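Cortical-lytic enzyme (Clostridium perfringens, PDB 5JIP) probably acts as a lysozyme-like muramidase of glycoside hydrolase family 25, cutting cortex peptidoglycan during spore germination, and binds a magnesium ion. Local coordinates at residues 106-111 / 227-232; 143-148 / 170-175; 199-204 / 221-226; 233-238 / 298-303; 256-261 / 302-307. All coordinates share one frame; numbering follows the deposited sequence.

Contact 1: residues 106-111 / 227-232. With MG (magnesium ion), chain E.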
# COMPACT_ATOMS: atom_id res chain seq x y z
N GLY A 106 -10.79 19.41 -1.41
CA GLY A 106 -11.61 18.81 -2.45
C GLY A 106 -11.74 17.31 -2.28
O GLY A 106 -11.00 16.67 -1.52
N ASP A 107 -12.70 16.73 -3.01
CA ASP A 107 -12.86 15.28 -3.02
C ASP A 107 -11.81 14.61 -3.89
O ASP A 107 -11.25 13.57 -3.52
CB ASP A 107 -14.24 14.91 -3.52
CG ASP A 107 -15.34 15.66 -2.80
OD1 ASP A 107 -15.25 15.77 -1.56
OD2 ASP A 107 -16.30 16.08 -3.49
N LEU A 108 -11.56 15.16 -5.08
CA LEU A 108 -10.60 14.59 -6.00
C LEU A 108 -9.23 15.22 -5.77
O LEU A 108 -9.12 16.26 -5.10
CB LEU A 108 -11.02 14.82 -7.43
CG LEU A 108 -12.51 14.78 -7.71
CD1 LEU A 108 -12.81 15.25 -9.15
CD2 LEU A 108 -13.01 13.35 -7.50
N PHE A 109 -8.19 14.59 -6.35
CA PHE A 109 -6.84 15.16 -6.33
C PHE A 109 -6.92 16.63 -6.71
O PHE A 109 -7.41 16.97 -7.79
CB PHE A 109 -5.88 14.51 -7.35
CG PHE A 109 -5.56 13.05 -7.12
CD1 PHE A 109 -4.75 12.64 -6.07
CD2 PHE A 109 -5.97 12.11 -8.05
CE1 PHE A 109 -4.44 11.31 -5.92
CE2 PHE A 109 -5.64 10.78 -7.91
CZ PHE A 109 -4.89 10.37 -6.86
N PRO A 110 -6.39 17.52 -5.90
CA PRO A 110 -6.07 18.86 -6.41
C PRO A 110 -5.14 18.74 -7.60
O PRO A 110 -4.32 17.82 -7.67
CB PRO A 110 -5.40 19.55 -5.21
CG PRO A 110 -5.81 18.74 -4.02
CD PRO A 110 -5.92 17.34 -4.51
N VAL A 111 -5.29 19.65 -8.57
CA VAL A 111 -4.58 19.54 -9.84
C VAL A 111 -3.79 20.82 -10.12
O VAL A 111 -4.31 21.94 -9.95
CB VAL A 111 -5.57 19.24 -10.98
CG1 VAL A 111 -4.97 19.51 -12.35
CG2 VAL A 111 -6.03 17.81 -10.91
N ASP A 227 -12.89 5.88 -6.31
CA ASP A 227 -12.04 5.87 -5.13
C ASP A 227 -10.60 6.20 -5.47
O ASP A 227 -9.90 6.82 -4.65
CB ASP A 227 -12.11 4.49 -4.44
CG ASP A 227 -13.52 4.09 -4.00
OD1 ASP A 227 -14.36 4.96 -3.81
OD2 ASP A 227 -13.77 2.88 -3.83
N SER A 228 -10.16 5.87 -6.68
CA SER A 228 -8.77 6.11 -7.08
C SER A 228 -8.46 7.59 -7.32
O SER A 228 -7.31 7.94 -7.51
CB SER A 228 -8.44 5.31 -8.32
OG SER A 228 -8.48 3.92 -8.02
N LEU A 229 -9.48 8.45 -7.35
CA LEU A 229 -9.27 9.89 -7.43
C LEU A 229 -9.35 10.57 -6.07
O LEU A 229 -8.95 11.75 -5.95
CB LEU A 229 -10.32 10.53 -8.36
CG LEU A 229 -10.25 10.15 -9.85
CD1 LEU A 229 -11.39 10.82 -10.61
CD2 LEU A 229 -8.88 10.54 -10.44
N MET A 230 -9.88 9.87 -5.05
CA MET A 230 -10.23 10.46 -3.75
C MET A 230 -9.46 9.84 -2.58
O MET A 230 -9.06 8.67 -2.65
CB MET A 230 -11.72 10.29 -3.47
CG MET A 230 -12.59 10.81 -4.56
SD MET A 230 -14.35 10.84 -4.12
CE MET A 230 -14.70 9.11 -3.77
N PRO A 231 -9.28 10.57 -1.49
CA PRO A 231 -8.83 9.92 -0.26
C PRO A 231 -9.86 8.91 0.21
O PRO A 231 -11.08 9.07 -0.04
CB PRO A 231 -8.69 11.09 0.73
CG PRO A 231 -8.64 12.31 -0.14
CD PRO A 231 -9.49 12.01 -1.28
N PRO A 232 -9.44 7.90 0.95
CA PRO A 232 -10.41 6.98 1.57
C PRO A 232 -11.25 7.70 2.60
O PRO A 232 -10.88 8.75 3.14
CB PRO A 232 -9.54 5.92 2.24
CG PRO A 232 -8.21 6.40 2.23
CD PRO A 232 -8.06 7.63 1.40
MG MG E . -8.23 6.92 -3.28
O HOH W 1 -6.94 7.92 -4.60
O HOH W 2 -9.48 5.99 -1.82
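Leu108 and Leu229 lie side by side and point the same way where the TIM-barrel domain meets the linker that leaves it. Residues 106-111 lead into barrel strand 111-113. Residues 227-232 hold the end of a 3-10 turn and then run on toward the C-terminal sheets. Both leucines have CG anti to the carbonyl carbon. Leu108 CD2 rests on Leu229 CB at 4.0 Å, and Met230 crosses the same methyl obliquely with its CG. Met230 then bends at chi3 (-59°), and its SD passes alongside Asp107 CB. The Asp107 carboxylate is engaged elsewhere, in a salt bridge with Arg64. The Phe109 ring turns its face to Leu229 O, which sits off-centre toward the rim. That same oxygen takes the one hydrogen bond between the segments. Phe109 N donates to Leu229 O at 3.0 Å, nearly along the C=O axis, although the N-H is bent (130°). Leu229 CD2 touches the ring at Phe109 CD2. Asp107 O is buried with no hydrogen-bond partner. Carbons of the other segment come close to it instead: Met230 CG and Pro231 CD each approach Asp107 O to 3.2 Å. The end of the 3-10 turn also supplies metal ligands. Met230 N bonds back to Asp227 O, and both residues turn a carbonyl to magnesium, with Met230 O 2.0 Å and Asp227 O 2.2 Å from MG.

Contact 2: residues 143-148 / 170-175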
# COMPACT_ATOMS: atom_id res chain seq x y z
N ARG A 143 -0.79 17.62 3.05
CA ARG A 143 -0.81 16.17 3.15
C ARG A 143 -1.71 15.53 2.09
O ARG A 143 -2.15 14.40 2.26
CB ARG A 143 -1.21 15.70 4.56
CG ARG A 143 -0.61 14.34 4.92
CD ARG A 143 -1.24 13.76 6.18
NE ARG A 143 -0.60 12.52 6.60
CZ ARG A 143 -1.16 11.62 7.40
NH1 ARG A 143 -2.37 11.80 7.87
NH2 ARG A 143 -0.50 10.53 7.73
N ARG A 144 -2.00 16.25 1.01
CA ARG A 144 -2.75 15.74 -0.13
C ARG A 144 -1.85 15.60 -1.34
O ARG A 144 -1.10 16.52 -1.68
CB ARG A 144 -3.92 16.68 -0.51
CG ARG A 144 -5.06 16.74 0.48
CD ARG A 144 -5.86 15.47 0.49
NE ARG A 144 -6.47 15.17 -0.81
CZ ARG A 144 -7.65 15.60 -1.24
NH1 ARG A 144 -8.43 16.38 -0.49
NH2 ARG A 144 -8.09 15.23 -2.43
N ARG A 145 -1.99 14.48 -2.03
CA ARG A 145 -1.35 14.30 -3.33
C ARG A 145 -1.86 15.30 -4.38
O ARG A 145 -3.06 15.56 -4.50
CB ARG A 145 -1.60 12.91 -3.87
CG ARG A 145 -1.07 11.75 -3.07
CD ARG A 145 0.44 11.79 -2.88
NE ARG A 145 1.23 12.11 -4.06
CZ ARG A 145 1.63 11.24 -4.99
NH1 ARG A 145 1.26 9.97 -4.93
NH2 ARG A 145 2.40 11.65 -6.00
N LEU A 146 -0.92 15.81 -5.16
CA LEU A 146 -1.17 16.72 -6.26
C LEU A 146 -1.10 15.98 -7.59
O LEU A 146 -0.10 15.33 -7.89
CB LEU A 146 -0.14 17.86 -6.23
CG LEU A 146 -0.27 18.93 -7.31
CD1 LEU A 146 -1.55 19.74 -7.08
CD2 LEU A 146 0.94 19.83 -7.31
N MET A 147 -2.16 16.09 -8.39
CA MET A 147 -2.17 15.55 -9.76
C MET A 147 -1.72 16.62 -10.74
O MET A 147 -2.01 17.81 -10.56
CB MET A 147 -3.56 15.02 -10.13
CG MET A 147 -3.69 14.56 -11.59
SD MET A 147 -4.91 13.25 -11.85
CE MET A 147 -6.42 14.14 -11.58
N LEU A 148 -0.95 16.20 -11.76
CA LEU A 148 -0.49 17.08 -12.84
C LEU A 148 -1.37 16.91 -14.07
O LEU A 148 -1.60 15.78 -14.54
CB LEU A 148 0.96 16.79 -13.21
CG LEU A 148 1.52 17.67 -14.35
CD1 LEU A 148 1.64 19.06 -13.86
CD2 LEU A 148 2.86 17.12 -14.84
N LEU A 170 8.93 14.00 -12.38
CA LEU A 170 7.50 14.13 -12.10
C LEU A 170 6.72 12.83 -12.30
O LEU A 170 5.49 12.84 -12.14
CB LEU A 170 6.90 15.21 -12.99
CG LEU A 170 7.63 16.54 -12.96
CD1 LEU A 170 7.00 17.48 -13.97
CD2 LEU A 170 7.72 17.14 -11.56
N SER A 171 7.40 11.72 -12.63
CA SER A 171 6.70 10.50 -13.04
C SER A 171 6.00 9.81 -11.89
O SER A 171 5.26 8.84 -12.11
CB SER A 171 7.70 9.53 -13.71
OG SER A 171 8.71 9.07 -12.81
N ASP A 172 6.22 10.27 -10.66
CA ASP A 172 5.49 9.74 -9.53
C ASP A 172 4.24 10.56 -9.25
O ASP A 172 3.42 10.15 -8.44
CB ASP A 172 6.38 9.67 -8.27
CG ASP A 172 6.76 11.03 -7.73
OD1 ASP A 172 7.06 11.95 -8.53
OD2 ASP A 172 6.77 11.16 -6.48
N MET A 173 4.03 11.67 -9.95
CA MET A 173 2.76 12.38 -9.81
C MET A 173 1.64 11.63 -10.52
O MET A 173 1.86 11.05 -11.58
CB MET A 173 2.88 13.80 -10.40
CG MET A 173 3.94 14.63 -9.73
SD MET A 173 3.92 16.32 -10.35
CE MET A 173 2.39 16.94 -9.62
N PRO A 174 0.42 11.64 -10.00
CA PRO A 174 -0.70 11.22 -10.83
C PRO A 174 -0.75 12.11 -12.06
O PRO A 174 -0.55 13.32 -11.96
CB PRO A 174 -1.93 11.39 -9.93
CG PRO A 174 -1.39 11.41 -8.55
CD PRO A 174 -0.01 12.06 -8.66
N LEU A 175 -1.03 11.49 -13.21
CA LEU A 175 -1.07 12.18 -14.50
C LEU A 175 -2.49 12.26 -15.05
O LEU A 175 -3.16 11.24 -15.26
CB LEU A 175 -0.17 11.49 -15.53
CG LEU A 175 -0.20 12.08 -16.93
CD1 LEU A 175 0.37 13.48 -16.93
CD2 LEU A 175 0.56 11.18 -17.86
O HOH W 3 3.09 8.38 -6.22
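Two hydrogen bonds join the segments directly. Leu148 N donates to Pro174 O at 2.9 Å, almost straight (167°) and nearly along the C=O axis. Arg145 NH2 donates to Asp172 O at 3.0 Å. Here the oxygen lies in the guanidinium plane, but the donor stands above the carbonyl plane. A water makes a second link: it accepts from Arg145 NH1 and donates to Asp172 O. This carbonyl is therefore gripped twice. The Arg145 chain bends at chi2 and chi3 to reach it, and Pro174 CD lies over one face of the guanidinium. Arg145 NH1 also bonds Thr306 O, and NE forms a salt bridge with Glu139, so the group is held from several sides. The Asp172 carboxylate pairs with Arg135 instead. Leu148 and Leu175 form a parallel bridge where strands 147-151 and 175-178 begin to run together as neighbours in the TIM barrel. The type I turn from Leu170 to Met173, closed by Met173 N on Leu170 O, comes just before the second strand. Apolar contacts fill the rest. Met173 lies beside Leu146, and its bent end puts CE 4.0 Å from Leu146 CD2 and 3.9 Å from Leu148 CB. Met147 crosses Pro174 obliquely, CG to CB. Leu148 CD2 meets Leu170 CD1 at 4.2 Å. Arg145 and Asp172 also pack on Pro275 and Lys277 of the second subunit.

Contact 3: residues 199-204 / 221-226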
# COMPACT_ATOMS: atom_id res chain seq x y z
N TRP A 199 -1.61 6.70 -17.10
CA TRP A 199 -2.41 7.89 -16.86
C TRP A 199 -3.50 7.58 -15.85
O TRP A 199 -4.05 6.48 -15.79
CB TRP A 199 -3.02 8.48 -18.13
CG TRP A 199 -3.86 7.61 -19.04
CD1 TRP A 199 -3.46 7.04 -20.21
CD2 TRP A 199 -5.27 7.35 -18.93
NE1 TRP A 199 -4.52 6.37 -20.79
CE2 TRP A 199 -5.63 6.56 -20.03
CE3 TRP A 199 -6.22 7.66 -17.98
CZ2 TRP A 199 -6.92 6.11 -20.21
CZ3 TRP A 199 -7.51 7.19 -18.16
CH2 TRP A 199 -7.85 6.42 -19.25
N THR A 200 -3.77 8.57 -15.01
CA THR A 200 -4.87 8.50 -14.08
C THR A 200 -6.16 9.02 -14.71
O THR A 200 -7.24 8.43 -14.50
CB THR A 200 -4.50 9.31 -12.83
OG1 THR A 200 -3.38 8.67 -12.21
CG2 THR A 200 -5.64 9.42 -11.87
N MET A 201 -6.08 10.12 -15.47
CA MET A 201 -7.20 10.61 -16.27
C MET A 201 -6.70 11.00 -17.65
O MET A 201 -5.52 11.32 -17.84
CB MET A 201 -7.88 11.80 -15.61
CG MET A 201 -8.59 11.46 -14.32
SD MET A 201 -9.48 12.87 -13.56
CE MET A 201 -9.89 13.91 -14.92
N TRP A 202 -7.61 10.95 -18.60
CA TRP A 202 -7.33 11.28 -20.00
C TRP A 202 -8.42 12.24 -20.48
O TRP A 202 -9.60 11.87 -20.53
CB TRP A 202 -7.30 10.01 -20.85
CG TRP A 202 -7.31 10.20 -22.34
CD1 TRP A 202 -6.92 11.30 -23.05
CD2 TRP A 202 -7.76 9.24 -23.31
NE1 TRP A 202 -7.07 11.07 -24.41
CE2 TRP A 202 -7.61 9.82 -24.59
CE3 TRP A 202 -8.27 7.95 -23.22
CZ2 TRP A 202 -7.95 9.14 -25.75
CZ3 TRP A 202 -8.61 7.28 -24.38
CH2 TRP A 202 -8.44 7.87 -25.62
N GLN A 203 -8.02 13.48 -20.77
CA GLN A 203 -8.91 14.46 -21.38
C GLN A 203 -8.87 14.22 -22.89
O GLN A 203 -7.85 14.46 -23.53
CB GLN A 203 -8.45 15.88 -21.07
CG GLN A 203 -9.48 16.94 -21.41
CD GLN A 203 -8.93 18.30 -21.14
OE1 GLN A 203 -8.04 18.77 -21.84
NE2 GLN A 203 -9.45 18.95 -20.09
N PHE A 204 -9.96 13.65 -23.42
CA PHE A 204 -9.97 13.22 -24.81
C PHE A 204 -10.65 14.21 -25.74
O PHE A 204 -10.54 14.07 -26.96
CB PHE A 204 -10.63 11.83 -24.94
CG PHE A 204 -12.08 11.79 -24.54
CD1 PHE A 204 -12.43 11.53 -23.21
CD2 PHE A 204 -13.08 12.02 -25.46
CE1 PHE A 204 -13.75 11.50 -22.82
CE2 PHE A 204 -14.41 12.01 -25.07
CZ PHE A 204 -14.74 11.76 -23.75
N TRP A 221 -11.85 10.67 -19.29
CA TRP A 221 -11.89 9.34 -18.71
C TRP A 221 -11.02 9.29 -17.46
O TRP A 221 -9.93 9.87 -17.42
CB TRP A 221 -11.40 8.27 -19.70
CG TRP A 221 -12.16 8.22 -20.98
CD1 TRP A 221 -11.68 8.51 -22.22
CD2 TRP A 221 -13.54 7.86 -21.16
NE1 TRP A 221 -12.66 8.34 -23.16
CE2 TRP A 221 -13.82 7.96 -22.54
CE3 TRP A 221 -14.56 7.45 -20.29
CZ2 TRP A 221 -15.07 7.66 -23.07
CZ3 TRP A 221 -15.83 7.18 -20.81
CH2 TRP A 221 -16.06 7.27 -22.20
N GLY A 222 -11.51 8.58 -16.46
CA GLY A 222 -10.80 8.41 -15.22
C GLY A 222 -10.53 6.96 -14.88
O GLY A 222 -10.75 6.04 -15.69
N PRO A 223 -10.05 6.72 -13.66
CA PRO A 223 -9.82 5.36 -13.18
C PRO A 223 -11.09 4.52 -13.16
O PRO A 223 -12.21 5.01 -13.22
CB PRO A 223 -9.28 5.57 -11.75
CG PRO A 223 -8.90 7.01 -11.67
CD PRO A 223 -9.78 7.73 -12.63
N ASN A 224 -10.89 3.20 -13.05
CA ASN A 224 -12.00 2.27 -12.97
C ASN A 224 -12.88 2.52 -11.76
O ASN A 224 -14.08 2.21 -11.79
CB ASN A 224 -11.47 0.85 -12.94
CG ASN A 224 -10.87 0.44 -14.26
OD1 ASN A 224 -10.83 1.23 -15.21
ND2 ASN A 224 -10.43 -0.80 -14.34
N SER A 225 -12.31 3.06 -10.69
CA SER A 225 -13.07 3.40 -9.50
C SER A 225 -12.87 4.87 -9.15
O SER A 225 -11.75 5.38 -9.16
CB SER A 225 -12.64 2.56 -8.31
OG SER A 225 -13.36 2.97 -7.17
N ILE A 226 -13.98 5.52 -8.78
CA ILE A 226 -13.91 6.89 -8.29
C ILE A 226 -13.00 6.97 -7.06
O ILE A 226 -12.41 8.02 -6.79
CB ILE A 226 -15.34 7.40 -7.99
CG1 ILE A 226 -15.30 8.86 -7.56
CG2 ILE A 226 -16.00 6.58 -6.90
CD1 ILE A 226 -14.92 9.81 -8.72
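Phe204 holds CG in the crowded position between the backbone N and the carbonyl carbon (chi1 63°), while Trp221 has CG anti to its carbonyl carbon (chi1 -58°). These torsions bring the two rings into an offset stack in an aromatic cluster with Trp202. The cluster sits on the antiparallel pair of strands 201-208 and 217-221 in the TIM-barrel domain. The Phe204 ring and the five-membered ring of Trp221 have centroids 4.2 Å apart and planes at 19°. Trp221 NE1 lies over the Phe204 face, 3.2 Å from Phe204 CD1. Trp202, with CG anti to its backbone N, runs alongside Trp221 and meets it obliquely, CE3 to CD1. Its indole N-H goes to Met179 O. In the backbone, Trp202 and Trp221 are a hydrogen-bonded antiparallel pair. Trp202 N reaches Trp221 O at 2.8 Å, and Trp221 N returns to Trp202 O at the same length. Both donors lie in the carbonyl planes. Trp199 lies beside Trp221 and touches its CB with CH2. Lys9 adds a cation-pi contact to Trp221. After Gly222 the strand pairing gives way to proline contact: Pro223 CG lies 4.1 Å from Thr200 CG2, and Pro223 CD is 3.2 Å from Thr200 O.

Contact 4: residues 233-238 / 298-303; sequences SAVTGL and ISIEAF
Residues 233-238 run roughly against strand residues 298-302, with end-to-end directions 149° apart and no direct hydrogen bond between them. The nearest CA atoms, those of Val235 and Glu301, are 6.5 Å apart. The gap is closed by side chains and one water. Val235 and Ile300 point at each other and cross at about a right angle. Ile300 extends CG1 anti to its backbone N, which puts its CG2 branch in the crowded position. That methyl does the touching: Ile300 CG2 lies 3.6 Å from Val235 CB and also meets both valine methyls. Leu238 comes in obliquely on the same methyl, with Leu238 CD2 4.1 Å from Ile300 CG2. Val235 CG2 also reaches Ala302 CB at 4.2 Å. The water accepts from Val235 N at 2.9 Å and donates to Ile300 O at 2.9 Å. The contact lays the linker that follows the TIM-barrel domain across the C-terminal beta region. Trp251 packs on both Val235 and Ile300. Strand 296-304 has strands 259-266 and 314-318 as its neighbours in a four-stranded antiparallel sheet, and Leu238 also touches strands 246-250 and 314-318.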
# COMPACT_ATOMS: atom_id res chain seq x y z
N SER A 233 -12.40 7.09 2.89
CA SER A 233 -13.30 7.54 3.94
C SER A 233 -12.70 7.29 5.32
O SER A 233 -11.77 6.50 5.50
CB SER A 233 -14.65 6.82 3.87
OG SER A 233 -15.32 7.06 2.65
N ALA A 234 -13.25 7.99 6.31
CA ALA A 234 -12.92 7.69 7.69
C ALA A 234 -13.25 6.24 8.01
O ALA A 234 -14.17 5.64 7.44
CB ALA A 234 -13.67 8.60 8.65
N VAL A 235 -12.48 5.67 8.93
CA VAL A 235 -12.74 4.30 9.37
C VAL A 235 -14.02 4.28 10.21
O VAL A 235 -14.30 5.20 10.97
CB VAL A 235 -11.53 3.78 10.15
CG1 VAL A 235 -11.78 2.36 10.73
CG2 VAL A 235 -10.24 3.82 9.26
N THR A 236 -14.77 3.19 10.11
CA THR A 236 -15.98 3.03 10.91
C THR A 236 -15.85 1.79 11.78
O THR A 236 -15.00 0.93 11.55
CB THR A 236 -17.23 2.91 10.03
OG1 THR A 236 -17.24 1.67 9.33
CG2 THR A 236 -17.27 4.08 9.02
N GLY A 237 -16.71 1.73 12.79
CA GLY A 237 -16.77 0.56 13.66
C GLY A 237 -15.56 0.39 14.55
O GLY A 237 -15.26 -0.74 14.97
N LEU A 238 -14.89 1.48 14.91
CA LEU A 238 -13.68 1.39 15.71
C LEU A 238 -14.05 1.00 17.13
O LEU A 238 -14.99 1.53 17.71
CB LEU A 238 -12.93 2.71 15.72
CG LEU A 238 -11.61 2.72 16.48
CD1 LEU A 238 -10.59 1.76 15.85
CD2 LEU A 238 -11.05 4.17 16.57
N ILE A 298 -7.39 6.13 21.23
CA ILE A 298 -7.06 5.30 20.09
C ILE A 298 -7.60 6.00 18.85
O ILE A 298 -8.76 6.42 18.82
CB ILE A 298 -7.65 3.89 20.23
CG1 ILE A 298 -7.22 3.22 21.56
CG2 ILE A 298 -7.26 3.03 19.04
CD1 ILE A 298 -5.71 2.96 21.71
N SER A 299 -6.76 6.15 17.82
CA SER A 299 -7.23 6.75 16.58
C SER A 299 -6.66 6.00 15.39
O SER A 299 -5.63 5.31 15.48
CB SER A 299 -6.87 8.23 16.49
OG SER A 299 -5.48 8.39 16.57
N ILE A 300 -7.31 6.17 14.24
CA ILE A 300 -6.93 5.41 13.07
C ILE A 300 -7.22 6.22 11.82
O ILE A 300 -8.16 7.02 11.77
CB ILE A 300 -7.67 4.06 13.06
CG1 ILE A 300 -7.10 3.12 12.00
CG2 ILE A 300 -9.18 4.29 12.87
CD1 ILE A 300 -7.64 1.71 12.05
N GLU A 301 -6.40 5.99 10.78
CA GLU A 301 -6.63 6.51 9.44
C GLU A 301 -6.43 5.39 8.42
O GLU A 301 -5.52 4.56 8.55
CB GLU A 301 -5.69 7.69 9.14
CG GLU A 301 -4.19 7.29 9.10
CD GLU A 301 -3.25 8.48 9.12
OE1 GLU A 301 -3.72 9.64 9.29
OE2 GLU A 301 -2.01 8.26 8.98
N ALA A 302 -7.28 5.38 7.41
CA ALA A 302 -7.02 4.58 6.23
C ALA A 302 -6.12 5.36 5.27
O ALA A 302 -6.05 6.59 5.32
CB ALA A 302 -8.32 4.20 5.53
N PHE A 303 -5.42 4.63 4.39
CA PHE A 303 -4.73 5.29 3.29
C PHE A 303 -4.83 4.42 2.05
O PHE A 303 -5.06 3.21 2.14
CB PHE A 303 -3.25 5.64 3.61
CG PHE A 303 -2.37 4.46 4.02
CD1 PHE A 303 -1.73 3.67 3.07
CD2 PHE A 303 -2.15 4.19 5.36
CE1 PHE A 303 -0.91 2.61 3.45
CE2 PHE A 303 -1.33 3.16 5.75
CZ PHE A 303 -0.71 2.35 4.81
O HOH W 4 -10.44 7.47 9.97

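Contact 5: residues 256-261 / 302-307. With MG (magnesium ion), chain E.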
# COMPACT_ATOMS: atom_id res chain seq x y z
N GLU A 256 -12.84 0.85 0.05
CA GLU A 256 -12.36 1.45 -1.19
C GLU A 256 -11.59 0.46 -2.04
O GLU A 256 -10.80 -0.35 -1.54
CB GLU A 256 -11.49 2.67 -0.90
CG GLU A 256 -12.23 3.86 -0.38
CD GLU A 256 -12.42 3.84 1.12
OE1 GLU A 256 -11.81 2.99 1.82
OE2 GLU A 256 -13.16 4.70 1.61
N ASP A 257 -11.80 0.57 -3.35
CA ASP A 257 -11.11 -0.30 -4.29
C ASP A 257 -9.62 -0.09 -4.25
O ASP A 257 -8.86 -1.01 -4.55
CB ASP A 257 -11.64 -0.07 -5.71
CG ASP A 257 -13.13 -0.31 -5.82
OD1 ASP A 257 -13.54 -1.42 -5.41
OD2 ASP A 257 -13.88 0.60 -6.25
N ASP A 258 -9.17 1.11 -3.88
CA ASP A 258 -7.76 1.42 -3.85
C ASP A 258 -7.22 1.45 -2.43
O ASP A 258 -6.16 2.05 -2.20
CB ASP A 258 -7.49 2.77 -4.54
CG ASP A 258 -8.15 3.93 -3.82
OD1 ASP A 258 -9.11 3.69 -3.03
OD2 ASP A 258 -7.76 5.10 -4.06
N LEU A 259 -7.94 0.85 -1.47
CA LEU A 259 -7.47 0.80 -0.10
C LEU A 259 -6.11 0.11 -0.03
O LEU A 259 -5.86 -0.91 -0.69
CB LEU A 259 -8.47 0.05 0.76
CG LEU A 259 -8.14 -0.04 2.24
CD1 LEU A 259 -8.24 1.30 2.90
CD2 LEU A 259 -9.07 -1.05 2.85
N ASN A 260 -5.21 0.68 0.76
CA ASN A 260 -3.90 0.11 0.90
C ASN A 260 -3.47 -0.16 2.33
O ASN A 260 -2.52 -0.91 2.51
CB ASN A 260 -2.87 1.00 0.23
CG ASN A 260 -1.85 0.19 -0.52
OD1 ASN A 260 -2.04 -1.01 -0.71
ND2 ASN A 260 -0.75 0.83 -0.94
N GLY A 261 -4.14 0.39 3.34
CA GLY A 261 -3.81 0.06 4.71
C GLY A 261 -4.33 1.10 5.68
O GLY A 261 -5.11 1.97 5.33
N ALA A 302 -7.28 5.38 7.41
CA ALA A 302 -7.02 4.58 6.23
C ALA A 302 -6.12 5.36 5.27
O ALA A 302 -6.05 6.59 5.32
CB ALA A 302 -8.32 4.20 5.53
N PHE A 303 -5.42 4.63 4.39
CA PHE A 303 -4.73 5.29 3.29
C PHE A 303 -4.83 4.42 2.05
O PHE A 303 -5.06 3.21 2.14
CB PHE A 303 -3.25 5.64 3.61
CG PHE A 303 -2.37 4.46 4.02
CD1 PHE A 303 -1.73 3.67 3.07
CD2 PHE A 303 -2.15 4.19 5.36
CE1 PHE A 303 -0.91 2.61 3.45
CE2 PHE A 303 -1.33 3.16 5.75
CZ PHE A 303 -0.71 2.35 4.81
N ASP A 304 -4.70 5.05 0.89
CA ASP A 304 -4.93 4.37 -0.38
C ASP A 304 -3.62 4.23 -1.15
O ASP A 304 -2.55 4.64 -0.69
CB ASP A 304 -6.03 5.08 -1.19
CG ASP A 304 -5.68 6.50 -1.60
OD1 ASP A 304 -4.50 6.90 -1.55
OD2 ASP A 304 -6.62 7.22 -2.01
N ILE A 305 -3.69 3.56 -2.31
CA ILE A 305 -2.48 3.16 -3.02
C ILE A 305 -1.60 4.34 -3.37
O ILE A 305 -0.37 4.22 -3.37
CB ILE A 305 -2.87 2.34 -4.27
CG1 ILE A 305 -3.46 1.02 -3.79
CG2 ILE A 305 -1.65 2.09 -5.16
CD1 ILE A 305 -4.08 0.18 -4.93
N THR A 306 -2.19 5.49 -3.68
CA THR A 306 -1.37 6.63 -4.08
C THR A 306 -1.07 7.56 -2.92
O THR A 306 -0.50 8.62 -3.12
CB THR A 306 -2.01 7.36 -5.28
OG1 THR A 306 -3.42 7.52 -5.08
CG2 THR A 306 -1.80 6.53 -6.55
N GLY A 307 -1.39 7.17 -1.69
CA GLY A 307 -0.84 7.85 -0.53
C GLY A 307 -1.66 8.97 0.05
O GLY A 307 -1.10 9.82 0.76
MG MG E . -8.23 6.92 -3.28
O HOH W 5 -5.05 5.26 -4.97
O HOH W 2 -9.48 5.99 -1.82
O HOH W 6 0.07 3.16 -0.42
O HOH W 1 -6.94 7.92 -4.60
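A magnesium site and a classic beta bulge lie side by side where antiparallel strands 259-266 and 296-304 meet. In the bulge, Asn260 and Gly261 both face Phe303. Phe303 O accepts two N-H groups, from Asn260 N at 2.9 Å and, less straight, from Gly261 N at 3.2 Å. Phe303 N donates back to Gly261 O at 2.8 Å. Phe303 takes the crowded chi1 position (57°), which lays its ring face over Gly261; Gly261 CA makes a CH-pi contact 18° off the ring normal. Leu259 and Asp304 form a non-hydrogen-bonded pair, and beyond it Ile305 N donates to Asp258 O. The Asn260 side chain crosses that of Ile305 at about a right angle, and its ND2 bonds Asn260 OD1 of the second subunit. Asp258 and Asp304 point the same way, each with CG in the crowded position, and their carboxylate planes are 55° apart. Their OD2 atoms share the metal, which probably offsets the repulsion between the two charges. Asp304 OD1 is held by Asp308 N. Asp258 OD1 accepts a hydrogen bond from a metal-bound water, and its OD2 accepts one from a second water that also bonds Thr306 OG1. The metal is 2.0 Å from Asp258 OD2 and 2.1 Å from Asp304 OD2.

How the contacts relate
The magnesium ion ties contact 1 to contact 5. Contact 1 gives two backbone carbonyls, contact 5 gives two carboxylates, and the two waters on the metal belong to both. The centres of these contacts are about 11 Å apart. The site therefore joins the linker to the C-terminal sheet, while residues 106-111 pack that linker on the barrel. Arg145 of contact 2 also bridges to contact 5, through a hydrogen bond from NH1 to Thr306 O (2.9 Å), and Arg143 NH1 forms a salt bridge with Glu301 OE1 of contact 4. Contacts 2 and 3 share the barrel sheet, where Leu175 O meets Thr200 N at 2.8 Å. Contacts 4 and 5 share Ala302 and Phe303. Contacts 3 and 4 do not touch; their centres lie about 27 Å apart.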